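Local coordinates for AB hydrolase-1 domain-containing protein (Thermoplasma acidophilum DSM 1728, PDB 3BDI), which is of unknown function but is probably a hydrolase of the alpha/beta-hydrolase superfamily, of the ABHD14 family, at residues Q18-V22 with F49-S53. Residues are numbered along the deposited sequence; the frame is centred on the assembly and turned at random.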
# COMPACT_ATOMS: atom_id res chain seq x y z
N GLN A 18 -7.73 12.24 2.09
CA GLN A 18 -6.47 11.84 1.49
C GLN A 18 -5.42 12.90 1.54
O GLN A 18 -5.71 14.10 1.63
CB GLN A 18 -6.66 11.39 0.02
CG GLN A 18 -6.99 12.53 -0.95
CD GLN A 18 -7.09 12.05 -2.41
OE1 GLN A 18 -6.98 10.86 -2.69
NE2 GLN A 18 -7.36 12.96 -3.34
N ARG A 19 -4.19 12.45 1.45
CA ARG A 19 -2.99 13.28 1.31
C ARG A 19 -2.32 12.93 0.00
O ARG A 19 -2.22 11.77 -0.35
CB ARG A 19 -2.04 13.00 2.46
CG ARG A 19 -2.74 12.96 3.82
CD ARG A 19 -1.77 12.68 4.93
NE ARG A 19 -0.97 13.85 5.28
CZ ARG A 19 0.24 13.78 5.84
NH1 ARG A 19 0.85 12.61 5.96
NH2 ARG A 19 0.86 14.91 6.18
N LYS A 20 -1.89 13.96 -0.75
CA LYS A 20 -1.28 13.66 -2.04
C LYS A 20 -0.20 14.67 -2.38
O LYS A 20 -0.28 15.78 -1.94
CB LYS A 20 -2.32 13.61 -3.16
CG LYS A 20 -2.93 14.95 -3.48
CD LYS A 20 -4.07 14.82 -4.48
CE LYS A 20 -4.59 16.18 -4.92
NZ LYS A 20 -5.86 16.11 -5.73
N MSE A 21 0.78 14.21 -3.15
CA MSE A 21 1.81 15.09 -3.73
C MSE A 21 1.95 14.71 -5.20
O MSE A 21 2.45 13.67 -5.53
CB MSE A 21 3.11 14.90 -2.98
CG MSE A 21 4.22 15.85 -3.43
SE MSE A 21 5.82 15.90 -2.36
CE MSE A 21 5.25 16.98 -0.89
N VAL A 22 1.43 15.58 -6.04
CA VAL A 22 1.33 15.22 -7.45
C VAL A 22 1.71 16.40 -8.36
O VAL A 22 1.60 17.55 -7.96
CB VAL A 22 -0.11 14.76 -7.78
CG1 VAL A 22 -0.56 13.59 -6.85
CG2 VAL A 22 -1.04 15.89 -7.64
N PHE A 49 6.10 11.06 1.04
CA PHE A 49 5.62 11.86 -0.08
C PHE A 49 6.80 12.49 -0.80
O PHE A 49 6.94 12.32 -2.01
CB PHE A 49 4.55 12.91 0.31
CG PHE A 49 3.34 12.29 0.96
CD1 PHE A 49 3.33 12.07 2.35
CD2 PHE A 49 2.26 11.93 0.21
CE1 PHE A 49 2.25 11.51 2.99
CE2 PHE A 49 1.15 11.30 0.86
CZ PHE A 49 1.19 11.08 2.26
N ASN A 50 7.66 13.16 -0.05
CA ASN A 50 8.84 13.78 -0.65
C ASN A 50 9.76 12.72 -1.24
O ASN A 50 10.27 12.90 -2.35
CB ASN A 50 9.59 14.70 0.30
CG ASN A 50 8.87 15.96 0.56
OD1 ASN A 50 8.53 16.70 -0.38
ND2 ASN A 50 8.62 16.26 1.85
N ASN A 51 10.01 11.64 -0.54
CA ASN A 51 10.94 10.63 -1.06
C ASN A 51 10.48 9.93 -2.34
O ASN A 51 11.31 9.60 -3.22
CB ASN A 51 11.29 9.60 0.02
CG ASN A 51 12.32 10.13 0.99
OD1 ASN A 51 13.44 10.46 0.58
ND2 ASN A 51 12.02 10.08 2.26
N TYR A 52 9.19 9.66 -2.47
CA TYR A 52 8.69 9.05 -3.71
C TYR A 52 8.46 10.04 -4.81
O TYR A 52 8.64 9.70 -5.99
CB TYR A 52 7.46 8.20 -3.47
CG TYR A 52 7.64 7.05 -2.50
CD1 TYR A 52 8.90 6.47 -2.25
CD2 TYR A 52 6.55 6.50 -1.80
CE1 TYR A 52 9.04 5.45 -1.35
CE2 TYR A 52 6.70 5.45 -0.92
CZ TYR A 52 7.96 4.92 -0.67
OH TYR A 52 8.04 3.91 0.23
N SER A 53 8.12 11.27 -4.46
CA SER A 53 7.99 12.33 -5.45
C SER A 53 9.31 12.65 -6.15
O SER A 53 9.34 13.01 -7.32
CB SER A 53 7.42 13.58 -4.79
OG SER A 53 7.15 14.55 -5.75
O HOH W 1 4.94 13.64 -6.96
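In the central beta-sheet of this alpha/beta-hydrolase fold, strand 14-21 lies next to the outermost strand 5-11, and the short helix 48-53 packs over it through Arg19 and Met21 on one side and Phe49, Asn50 and Ser53 on the other. The ring of Phe49 reaches the strand beside Arg19 in van der Waals contact: its CZ lies 3.8 Å from Arg19 CB and its CE2 3.6 Å from Arg19 O. Farther out, the arginine chain bends at chi3 (77°) and brings NH1 to 3.5 Å from Phe49 CE1, with guanidinium and ring planes steeply inclined at 78°. The guanidinium is held by salt bridges to Glu6 and Asp44 and a hydrogen bond to the carbonyl of Ser40, which fix its orientation beside the ring. The Phe49 side chain also touches Val59 of strand 57-62, the next strand of the sheet, whose backbone is hydrogen-bonded to that of Met21. Selenomethionine Met21, with CG anti to the backbone N (chi1 -175°), reaches across to the helix; its CB meets Phe49 CB at 4.1 Å and its selenium lies 3.7 Å from Ser53 CB. A turn at chi3 carries the methyl CE into van der Waals contact with Asn50 OD1, at 3.3 Å, while Asn50 ND2 is hydrogen-bonded to Asp47, just before the helix begins. No direct hydrogen bond joins 18-22 to 49-53; instead one water donates to Met21 O and accepts from Ser53 OG, at 2.9 Å from Met21 O and 2.7 Å from Ser53 OG, bridging them at the end of the strand.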